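Local coordinates for cell division control protein (Pyrococcus abyssi, PDB 6RPP) that probably excises itself from a replicative helicase precursor by protein splicing and joins the flanking sequences, as an intein with a Hedgehog/intein (HINT) domain, at residues 50-54 with 65-69; 53-57 with 152-158; 70-76 with 145-151. The protein carries 2 engineered substitutions. Residue numbers count along the deposited sequence, not the author numbering.

Contact 1: 50-54 with 65-69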
loop_
_atom_site.group_PDB
_atom_site.type_symbol
_atom_site.label_atom_id
_atom_site.label_comp_id
_atom_site.label_asym_id
_atom_site.label_seq_id
_atom_site.Cartn_x
_atom_site.Cartn_y
_atom_site.Cartn_z
ATOM N N ASP A 50 5.745 -9.152 -12.197
ATOM C CA ASP A 50 6.928 -9.743 -11.584
ATOM C C ASP A 50 7.914 -8.626 -11.228
ATOM O O ASP A 50 8.811 -8.300 -12.005
ATOM C CB ASP A 50 7.567 -10.775 -12.528
ATOM C CG ASP A 50 8.757 -11.494 -11.928
ATOM O OD1 ASP A 50 9.078 -11.343 -10.727
ATOM O OD2 ASP A 50 9.379 -12.292 -12.680
ATOM N N ILE A 51 7.791 -8.066 -10.034
ATOM C CA ILE A 51 8.656 -6.970 -9.640
ATOM C C ILE A 51 9.185 -7.246 -8.239
ATOM O O ILE A 51 8.686 -8.119 -7.530
ATOM C CB ILE A 51 7.923 -5.610 -9.689
ATOM C CG1 ILE A 51 6.827 -5.588 -8.651
ATOM C CG2 ILE A 51 7.308 -5.398 -11.058
ATOM C CD1 ILE A 51 6.115 -4.271 -8.628
ATOM N N GLU A 52 10.252 -6.547 -7.885
ATOM C CA GLU A 52 10.918 -6.727 -6.602
ATOM C C GLU A 52 10.576 -5.510 -5.742
ATOM O O GLU A 52 10.795 -4.371 -6.164
ATOM C CB GLU A 52 12.424 -6.871 -6.807
ATOM C CG GLU A 52 13.171 -7.170 -5.543
ATOM C CD GLU A 52 14.639 -7.393 -5.806
ATOM O OE1 GLU A 52 15.132 -8.495 -5.486
ATOM O OE2 GLU A 52 15.290 -6.478 -6.350
ATOM N N VAL A 53 10.008 -5.752 -4.564
ATOM C CA VAL A 53 9.636 -4.668 -3.653
ATOM C C VAL A 53 10.444 -4.914 -2.393
ATOM O O VAL A 53 11.174 -5.919 -2.318
ATOM C CB VAL A 53 8.142 -4.661 -3.362
ATOM C CG1 VAL A 53 7.367 -4.299 -4.659
ATOM C CG2 VAL A 53 7.733 -5.970 -2.745
ATOM N N TYR A 54 10.291 -4.033 -1.408
ATOM C CA TYR A 54 10.837 -4.249 -0.072
ATOM C C TYR A 54 9.671 -4.507 0.873
ATOM O O TYR A 54 8.679 -3.771 0.848
ATOM C CB TYR A 54 11.643 -3.033 0.417
ATOM C CG TYR A 54 12.986 -2.916 -0.271
ATOM C CD1 TYR A 54 14.052 -3.725 0.123
ATOM C CD2 TYR A 54 13.176 -2.029 -1.320
ATOM C CE1 TYR A 54 15.258 -3.629 -0.502
ATOM C CE2 TYR A 54 14.383 -1.919 -1.937
ATOM C CZ TYR A 54 15.422 -2.719 -1.521
ATOM O OH TYR A 54 16.640 -2.630 -2.127
ATOM N N LYS A 65 14.024 -7.932 0.496
ATOM C CA LYS A 65 13.457 -7.850 -0.845
ATOM C C LYS A 65 12.489 -9.007 -1.045
ATOM O O LYS A 65 12.719 -10.123 -0.561
ATOM C CB LYS A 65 14.559 -7.901 -1.922
ATOM C CG LYS A 65 15.507 -6.725 -1.925
ATOM C CD LYS A 65 16.571 -6.871 -3.013
ATOM C CE LYS A 65 17.441 -5.622 -3.055
ATOM N NZ LYS A 65 18.675 -5.790 -3.878
ATOM N N ALA A 66 11.398 -8.734 -1.740
ATOM C CA ALA A 66 10.384 -9.747 -1.933
ATOM C C ALA A 66 9.738 -9.497 -3.278
ATOM O O ALA A 66 9.897 -8.425 -3.865
ATOM C CB ALA A 66 9.355 -9.715 -0.769
ATOM N N ARG A 67 9.104 -10.529 -3.828
ATOM C CA ARG A 67 8.474 -10.386 -5.141
ATOM C C ARG A 67 6.972 -10.097 -5.010
ATOM O O ARG A 67 6.285 -10.660 -4.148
ATOM C CB ARG A 67 8.716 -11.648 -5.983
ATOM C CG ARG A 67 10.174 -11.740 -6.545
ATOM C CD ARG A 67 10.388 -10.868 -7.827
ATOM N NE ARG A 67 11.800 -10.680 -8.199
ATOM C CZ ARG A 67 12.233 -10.086 -9.320
ATOM N NH1 ARG A 67 11.374 -9.599 -10.223
ATOM N NH2 ARG A 67 13.542 -9.974 -9.545
ATOM N N ALA A 68 6.466 -9.164 -5.826
ATOM C CA ALA A 68 5.035 -8.953 -5.960
ATOM C C ALA A 68 4.573 -9.583 -7.260
ATOM O O ALA A 68 5.284 -9.497 -8.265
ATOM C CB ALA A 68 4.701 -7.453 -5.965
ATOM N N ASN A 69 3.433 -10.302 -7.234
ATOM C CA ASN A 69 3.064 -11.080 -8.425
ATOM C C ASN A 69 1.670 -10.804 -8.989
ATOM O O ASN A 69 1.337 -11.354 -10.054
ATOM C CB ASN A 69 3.246 -12.597 -8.149
ATOM C CG ASN A 69 2.330 -13.135 -7.032
ATOM O OD1 ASN A 69 1.789 -12.393 -6.279
ATOM N ND2 ASN A 69 2.162 -14.457 -6.978
HETATM O O HOH W 1 6.818 -12.234 -8.964
HETATM O O HOH W 2 17.772 -6.687 -6.191
#
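Lys65, Arg67 and Glu52 give up the most surface where strand 50-54 runs antiparallel to 65-69, and all three stand on the same face of the hairpin, with Tyr54. Lys65 sits opposite Tyr54 in a non-hydrogen-bonded pair. Its extended side chain passes between two neighbours on the other strand: CE lies 3.2 Å from Tyr54 OH, and CD lies 3.3 Å from Glu52 OE1. The charges of Glu52 and Lys65 stop short of a salt bridge, with OE2 4.2 Å from NZ. A water joins them, lying 2.5 Å from Glu52 OE2 and 2.6 Å from Lys65 NZ, from which it accepts. Arg67 is paired with Glu52 but bends along the strand, so that its guanidinium lies with one face over Glu52 N and its NH1 reaches Asp50 OD1 at 2.9 Å. This salt bridge contains a weak, bent hydrogen bond. A second water bridges Asp50 OD1 and Ala68 O.

Beneath these charges the backbones are tied at two hydrogen-bonded pairs. Val53 N bonds Ala66 O at 2.8 Å and Ala66 N bonds Val53 O at 2.9 Å; Ala68 N bonds Ile51 O at 3.0 Å, while its reciprocal, Ile51 N to Ala68 O, is weak at 3.4 Å. Ile51, Val53, Ala66 and Ala68 turn to the other face, where Ile51 CG1 meets Ala68 CB at 3.9 Å. The chemistry of this beta hairpin is divided: aliphatic side chains pack on this mostly buried face, and one direct and one water-mediated charge pair link the strands beside Lys65, Arg67 and Glu52.

Contact 2: 53-57 with 152-158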
loop_
_atom_site.group_PDB
_atom_site.type_symbol
_atom_site.label_atom_id
_atom_site.label_comp_id
_atom_site.label_asym_id
_atom_site.label_seq_id
_atom_site.Cartn_x
_atom_site.Cartn_y
_atom_site.Cartn_z
ATOM N N VAL A 53 10.008 -5.752 -4.564
ATOM C CA VAL A 53 9.636 -4.668 -3.653
ATOM C C VAL A 53 10.444 -4.914 -2.393
ATOM O O VAL A 53 11.174 -5.919 -2.318
ATOM C CB VAL A 53 8.142 -4.661 -3.362
ATOM C CG1 VAL A 53 7.367 -4.299 -4.659
ATOM C CG2 VAL A 53 7.733 -5.970 -2.745
ATOM N N TYR A 54 10.291 -4.033 -1.408
ATOM C CA TYR A 54 10.837 -4.249 -0.072
ATOM C C TYR A 54 9.671 -4.507 0.873
ATOM O O TYR A 54 8.679 -3.771 0.848
ATOM C CB TYR A 54 11.643 -3.033 0.417
ATOM C CG TYR A 54 12.986 -2.916 -0.271
ATOM C CD1 TYR A 54 14.052 -3.725 0.123
ATOM C CD2 TYR A 54 13.176 -2.029 -1.320
ATOM C CE1 TYR A 54 15.258 -3.629 -0.502
ATOM C CE2 TYR A 54 14.383 -1.919 -1.937
ATOM C CZ TYR A 54 15.422 -2.719 -1.521
ATOM O OH TYR A 54 16.640 -2.630 -2.127
ATOM N N SER A 55 9.825 -5.538 1.707
ATOM C CA SER A 55 8.798 -5.918 2.663
ATOM C C SER A 55 9.348 -6.022 4.075
ATOM O O SER A 55 10.474 -6.466 4.288
ATOM C CB SER A 55 8.178 -7.200 2.263
ATOM O OG SER A 55 7.670 -7.083 0.938
ATOM N N LEU A 56 8.523 -5.626 5.032
ATOM C CA LEU A 56 8.837 -5.832 6.445
ATOM C C LEU A 56 8.440 -7.228 6.919
ATOM O O LEU A 56 7.343 -7.719 6.629
ATOM C CB LEU A 56 8.120 -4.783 7.279
ATOM C CG LEU A 56 8.362 -4.740 8.785
ATOM C CD1 LEU A 56 9.810 -4.440 9.110
ATOM C CD2 LEU A 56 7.424 -3.703 9.388
ATOM N N ASP A 57 9.354 -7.874 7.657
ATOM C CA ASP A 57 9.063 -9.068 8.445
ATOM C C ASP A 57 8.559 -8.578 9.793
ATOM O O ASP A 57 9.338 -8.037 10.582
ATOM C CB ASP A 57 10.345 -9.894 8.557
ATOM C CG ASP A 57 10.163 -11.185 9.311
ATOM O OD1 ASP A 57 9.370 -11.254 10.264
ATOM O OD2 ASP A 57 10.863 -12.146 8.953
ATOM N N VAL A 152 1.797 -9.384 -2.430
ATOM C CA VAL A 152 3.161 -9.769 -2.062
ATOM C C VAL A 152 3.102 -11.054 -1.254
ATOM O O VAL A 152 2.859 -11.023 -0.036
ATOM C CB VAL A 152 3.894 -8.681 -1.264
ATOM C CG1 VAL A 152 5.355 -9.127 -0.999
ATOM C CG2 VAL A 152 3.895 -7.328 -2.069
ATOM N N PRO A 153 3.361 -12.199 -1.866
ATOM C CA PRO A 153 3.208 -13.455 -1.143
ATOM C C PRO A 153 4.097 -13.504 0.071
ATOM O O PRO A 153 5.268 -13.125 0.015
ATOM C CB PRO A 153 3.625 -14.517 -2.167
ATOM C CG PRO A 153 3.176 -13.853 -3.469
ATOM C CD PRO A 153 3.516 -12.407 -3.314
ATOM N N GLY A 154 3.531 -14.055 1.145
ATOM C CA GLY A 154 4.202 -14.253 2.407
ATOM C C GLY A 154 3.981 -13.019 3.251
ATOM O O GLY A 154 3.219 -13.044 4.231
ATOM N N TYR A 155 4.504 -11.903 2.763
ATOM C CA TYR A 155 4.692 -10.719 3.578
ATOM C C TYR A 155 3.439 -9.861 3.670
ATOM O O TYR A 155 3.230 -9.189 4.682
ATOM C CB TYR A 155 5.770 -9.840 2.959
ATOM C CG TYR A 155 7.140 -10.461 3.056
ATOM C CD1 TYR A 155 7.873 -10.304 4.217
ATOM C CD2 TYR A 155 7.683 -11.181 1.991
ATOM C CE1 TYR A 155 9.117 -10.837 4.352
ATOM C CE2 TYR A 155 8.940 -11.781 2.137
ATOM C CZ TYR A 155 9.640 -11.549 3.304
ATOM O OH TYR A 155 10.901 -12.083 3.418
ATOM N N HIS A 156 2.655 -9.808 2.603
ATOM C CA HIS A 156 1.479 -8.925 2.580
ATOM C C HIS A 156 1.798 -7.470 2.885
ATOM O O HIS A 156 0.983 -6.762 3.499
ATOM C CB HIS A 156 0.448 -9.393 3.604
ATOM C CG HIS A 156 -0.347 -10.568 3.176
ATOM N ND1 HIS A 156 -1.423 -10.462 2.328
ATOM C CD2 HIS A 156 -0.275 -11.870 3.543
ATOM C CE1 HIS A 156 -1.968 -11.659 2.174
ATOM N NE2 HIS A 156 -1.257 -12.538 2.860
ATOM N N ASN A 157 2.959 -6.972 2.467
ATOM C CA ASN A 157 3.204 -5.560 2.541
ATOM C C ASN A 157 4.335 -5.215 1.596
ATOM O O ASN A 157 5.117 -6.092 1.203
ATOM C CB ASN A 157 3.548 -5.135 3.998
ATOM C CG ASN A 157 4.914 -5.583 4.467
ATOM O OD1 ASN A 157 5.863 -4.815 4.314
ATOM N ND2 ASN A 157 5.021 -6.753 5.097
ATOM N N PHE A 158 4.410 -3.919 1.260
ATOM C CA PHE A 158 5.498 -3.355 0.446
ATOM C C PHE A 158 5.759 -1.946 0.923
ATOM O O PHE A 158 4.846 -1.256 1.396
ATOM C CB PHE A 158 5.192 -3.352 -1.075
ATOM C CG PHE A 158 3.878 -2.677 -1.414
ATOM C CD1 PHE A 158 3.817 -1.297 -1.678
ATOM C CD2 PHE A 158 2.680 -3.409 -1.477
ATOM C CE1 PHE A 158 2.658 -0.629 -1.962
ATOM C CE2 PHE A 158 1.468 -2.770 -1.763
ATOM C CZ PHE A 158 1.435 -1.396 -2.015
#
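Val53 opens the contact with apolar packing: its CB lies 4.0 Å from Phe158 CB, and its CG2 lies 4.1 Å from Val152 CG2. Tyr54 turns its side chain away and contributes its backbone, with Tyr54 O receiving a CA-H...O contact from Phe158 CA at 3.2 Å; one residue on, Leu159 continues the pairing through a backbone hydrogen bond to Tyr54. Ser55 points into 152-158 and is used twice. Its OG donates to Asn157 O at 2.8 Å, and its CB rests over one face of the Tyr155 ring, 3.9 Å from the centroid, in a CH-pi contact.

At Leu56 a side-chain amide takes the place of a partner strand's backbone. Leu56 N donates to Asn157 OD1 at 2.9 Å, and Asn157 ND2 returns a bond to Leu56 O at 2.9 Å; the same ND2 also bonds Tyr155 O at 3.1 Å, bracing the turn. Asp57 ends the segment near the edge of the Tyr155 ring, its carboxylate held in a salt bridge with Arg64.

Asn157 thus satisfies both main-chain polar groups of Leu56, so side-chain hydrogen bonds, rather than a regular ladder, tie hairpin strand 44-56 to the segment leading into the C-terminal strands of the HINT domain.

Contact 3: 70-76 with 145-151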
loop_
_atom_site.group_PDB
_atom_site.type_symbol
_atom_site.label_atom_id
_atom_site.label_comp_id
_atom_site.label_asym_id
_atom_site.label_seq_id
_atom_site.Cartn_x
_atom_site.Cartn_y
_atom_site.Cartn_z
ATOM N N ILE A 70 0.857 -9.966 -8.343
ATOM C CA ILE A 70 -0.422 -9.542 -8.921
ATOM C C ILE A 70 -0.595 -8.038 -8.709
ATOM O O ILE A 70 -0.306 -7.502 -7.629
ATOM C CB ILE A 70 -1.623 -10.288 -8.286
ATOM C CG1 ILE A 70 -1.532 -11.807 -8.458
ATOM C CG2 ILE A 70 -2.952 -9.729 -8.813
ATOM C CD1 ILE A 70 -1.960 -12.276 -9.803
ATOM N N ALA A 71 -1.056 -7.374 -9.770
ATOM C CA ALA A 71 -1.391 -5.957 -9.792
ATOM C C ALA A 71 -2.915 -5.817 -9.802
ATOM O O ALA A 71 -3.604 -6.489 -10.586
ATOM C CB ALA A 71 -0.817 -5.285 -11.027
ATOM N N TRP A 72 -3.432 -4.935 -8.940
ATOM C CA TRP A 72 -4.854 -4.730 -8.739
ATOM C C TRP A 72 -5.258 -3.306 -9.071
ATOM O O TRP A 72 -4.619 -2.368 -8.612
ATOM C CB TRP A 72 -5.225 -4.975 -7.272
ATOM C CG TRP A 72 -5.344 -6.353 -6.936
ATOM C CD1 TRP A 72 -4.413 -7.144 -6.277
ATOM C CD2 TRP A 72 -6.448 -7.200 -7.231
ATOM N NE1 TRP A 72 -4.900 -8.422 -6.165
ATOM C CE2 TRP A 72 -6.144 -8.480 -6.723
ATOM C CE3 TRP A 72 -7.677 -6.994 -7.850
ATOM C CZ2 TRP A 72 -7.029 -9.542 -6.828
ATOM C CZ3 TRP A 72 -8.556 -8.052 -7.946
ATOM C CH2 TRP A 72 -8.231 -9.302 -7.446
ATOM N N LYS A 73 -6.327 -3.156 -9.841
ATOM C CA LYS A 73 -6.909 -1.849 -10.147
ATOM C C LYS A 73 -8.373 -1.915 -9.767
ATOM O O LYS A 73 -9.095 -2.739 -10.320
ATOM C CB LYS A 73 -6.796 -1.550 -11.642
ATOM C CG LYS A 73 -7.586 -0.318 -12.190
ATOM C CD LYS A 73 -7.468 -0.209 -13.668
ATOM C CE LYS A 73 -8.115 1.121 -14.282
ATOM N NZ LYS A 73 -7.729 1.244 -15.635
ATOM N N ARG A 74 -8.829 -1.033 -8.878
ATOM C CA ARG A 74 -10.185 -1.130 -8.373
ATOM C C ARG A 74 -10.864 0.229 -8.440
ATOM O O ARG A 74 -10.217 1.273 -8.353
ATOM C CB ARG A 74 -10.248 -1.669 -6.913
ATOM C CG ARG A 74 -9.681 -3.093 -6.765
ATOM C CD ARG A 74 -10.276 -3.807 -5.546
ATOM N NE ARG A 74 -9.385 -4.848 -5.024
ATOM C CZ ARG A 74 -9.616 -6.150 -5.132
ATOM N NH1 ARG A 74 -10.719 -6.579 -5.727
ATOM N NH2 ARG A 74 -8.748 -7.025 -4.636
ATOM N N THR A 75 -12.191 0.205 -8.548
ATOM C CA THR A 75 -12.939 1.447 -8.476
ATOM C C THR A 75 -12.690 2.153 -7.139
ATOM O O THR A 75 -12.781 1.549 -6.061
ATOM C CB THR A 75 -14.436 1.159 -8.663
ATOM O OG1 THR A 75 -14.622 0.474 -9.907
ATOM C CG2 THR A 75 -15.267 2.421 -8.688
ATOM N N ALA A 76 -12.427 3.438 -7.212
ATOM C CA ALA A 76 -12.247 4.194 -5.986
ATOM C C ALA A 76 -13.560 4.246 -5.195
ATOM O O ALA A 76 -14.663 4.381 -5.767
ATOM C CB ALA A 76 -11.772 5.605 -6.308
ATOM N N PRO A 145 -10.663 8.282 -10.092
ATOM C CA PRO A 145 -11.696 7.282 -9.763
ATOM C C PRO A 145 -11.167 5.851 -9.693
ATOM O O PRO A 145 -11.981 4.917 -9.618
ATOM C CB PRO A 145 -12.697 7.455 -10.902
ATOM C CG PRO A 145 -11.800 7.724 -12.077
ATOM C CD PRO A 145 -10.746 8.704 -11.517
ATOM N N TRP A 146 -9.841 5.688 -9.581
ATOM C CA TRP A 146 -9.258 4.368 -9.451
ATOM C C TRP A 146 -8.318 4.323 -8.274
ATOM O O TRP A 146 -7.713 5.331 -7.920
ATOM C CB TRP A 146 -8.481 3.985 -10.703
ATOM C CG TRP A 146 -9.320 3.971 -11.912
ATOM C CD1 TRP A 146 -9.341 4.933 -12.908
ATOM C CD2 TRP A 146 -10.229 2.954 -12.321
ATOM N NE1 TRP A 146 -10.243 4.597 -13.855
ATOM C CE2 TRP A 146 -10.819 3.392 -13.531
ATOM C CE3 TRP A 146 -10.650 1.731 -11.770
ATOM C CZ2 TRP A 146 -11.751 2.609 -14.256
ATOM C CZ3 TRP A 146 -11.580 0.970 -12.460
ATOM C CH2 TRP A 146 -12.132 1.418 -13.681
ATOM N N VAL A 147 -8.212 3.147 -7.661
ATOM C CA VAL A 147 -7.210 2.895 -6.620
ATOM C C VAL A 147 -6.469 1.588 -6.922
ATOM O O VAL A 147 -6.918 0.768 -7.736
ATOM C CB VAL A 147 -7.831 2.832 -5.219
ATOM C CG1 VAL A 147 -8.353 4.264 -4.855
ATOM C CG2 VAL A 147 -9.013 1.904 -5.182
ATOM N N TYR A 148 -5.351 1.362 -6.192
ATOM C CA TYR A 148 -4.381 0.364 -6.671
ATOM C C TYR A 148 -3.821 -0.470 -5.529
ATOM O O TYR A 148 -3.691 -0.016 -4.396
ATOM C CB TYR A 148 -3.236 1.079 -7.358
ATOM C CG TYR A 148 -3.718 1.839 -8.589
ATOM C CD1 TYR A 148 -3.861 1.175 -9.781
ATOM C CD2 TYR A 148 -4.081 3.205 -8.524
ATOM C CE1 TYR A 148 -4.320 1.832 -10.882
ATOM C CE2 TYR A 148 -4.547 3.893 -9.658
ATOM C CZ TYR A 148 -4.663 3.167 -10.824
ATOM O OH TYR A 148 -5.143 3.857 -11.919
ATOM N N ASP A 149 -3.384 -1.674 -5.851
ATOM C CA ASP A 149 -2.763 -2.501 -4.820
ATOM C C ASP A 149 -1.857 -3.497 -5.521
ATOM O O ASP A 149 -1.925 -3.666 -6.736
ATOM C CB ASP A 149 -3.837 -3.225 -4.004
ATOM C CG ASP A 149 -3.300 -3.886 -2.748
ATOM O OD1 ASP A 149 -2.259 -3.398 -2.232
ATOM O OD2 ASP A 149 -3.954 -4.870 -2.333
ATOM N N LEU A 150 -1.009 -4.160 -4.730
ATOM C CA LEU A 150 -0.145 -5.219 -5.223
ATOM C C LEU A 150 -0.301 -6.408 -4.298
ATOM O O LEU A 150 -0.629 -6.245 -3.127
ATOM C CB LEU A 150 1.330 -4.843 -5.232
ATOM C CG LEU A 150 1.638 -3.602 -6.053
ATOM C CD1 LEU A 150 3.048 -3.192 -5.673
ATOM C CD2 LEU A 150 1.511 -3.897 -7.495
ATOM N N GLN A 151 -0.072 -7.605 -4.811
ATOM C CA GLN A 151 -0.002 -8.791 -3.964
ATOM C C GLN A 151 1.444 -9.174 -3.705
ATOM O O GLN A 151 2.227 -9.301 -4.644
ATOM C CB GLN A 151 -0.743 -9.970 -4.570
ATOM C CG GLN A 151 -0.567 -11.230 -3.716
ATOM C CD GLN A 151 -1.325 -12.413 -4.229
ATOM O OE1 GLN A 151 -2.503 -12.587 -3.918
ATOM N NE2 GLN A 151 -0.664 -13.232 -5.048
HETATM O O HOH W 3 -4.199 -10.880 -4.931
HETATM O O HOH W 4 -6.703 -4.939 -2.897
#
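Strands 70-75 and 146-151 run antiparallel, their axes approaching to 4.7 Å with 152° between their directions. Around Trp72 and Asp149 the reciprocal bonds are Trp72 N to Asp149 O at 3.0 Å and Asp149 N to Trp72 O at 3.1 Å. Arg74 N to Val147 O at 2.9 Å and Val147 N to Arg74 O at 2.8 Å form the second pair. Single hydrogen bonds, Gln151 N to Ile70 O at 2.8 Å and Ala76 N to Pro145 O at 2.9 Å, lie beyond these pairs.

Ala71, Lys73, Tyr148 and Leu150 share one face, covered in part by helix 21-35. Here Lys73 CG lies 4.1 Å from Tyr148 CE1, and both polar ends meet Glu26 of that helix, Lys73 by a salt bridge and Tyr148 by a hydrogen bond. Lys73 also reaches diagonally to Trp146: CE stands over its six-membered ring, 3.5 Å from the centroid, and NZ makes a cation-pi contact at 4.5 Å. On the other face, water links Trp72 NE1 (2.8 Å) to Gln151 OE1 (2.6 Å), while Gln151 NE2 bonds Asn69 OD1. A second water donates to Asp149 OD2 at 2.8 Å and is weakly bound by Arg74 NH2 at 3.4 Å. Asp149 OD2 also accepts from Ala168 N, while Tyr148 is backbone-bonded to Val5 and Val147 touches Ala4, so residues near both termini lie along strand 146-151.

Pairing of hairpin strand 63-75 with 146-151, some 70 residues on in the chain, is characteristic of the largely beta HINT fold, consistent with bringing the two splice junctions together.

In the fold
Strand 63-75 is common to contacts 1 and 3 and lies between 44-56 and 146-151 in one antiparallel sheet. Contact 2 uses the later part of strand 44-56, sharing Val53 and Tyr54 with contact 1, and is the most buried of the three; the other two are only partly buried. The chemistry varies with place: contact 1 carries direct and water-bridged charges on a partly exposed face, contact 3 combines a backbone ladder with aromatic and ionic groups beside a helix, and contact 2 adds apolar and CH-pi packing to side-chain amide and hydroxyl bonds. The Asn69 OD1–Gln151 NE2 pair, 2.9 Å apart, joins contacts 1 and 3, while Ala66 CB packs 3.5 Å from Tyr155 CD2 between contacts 1 and 2.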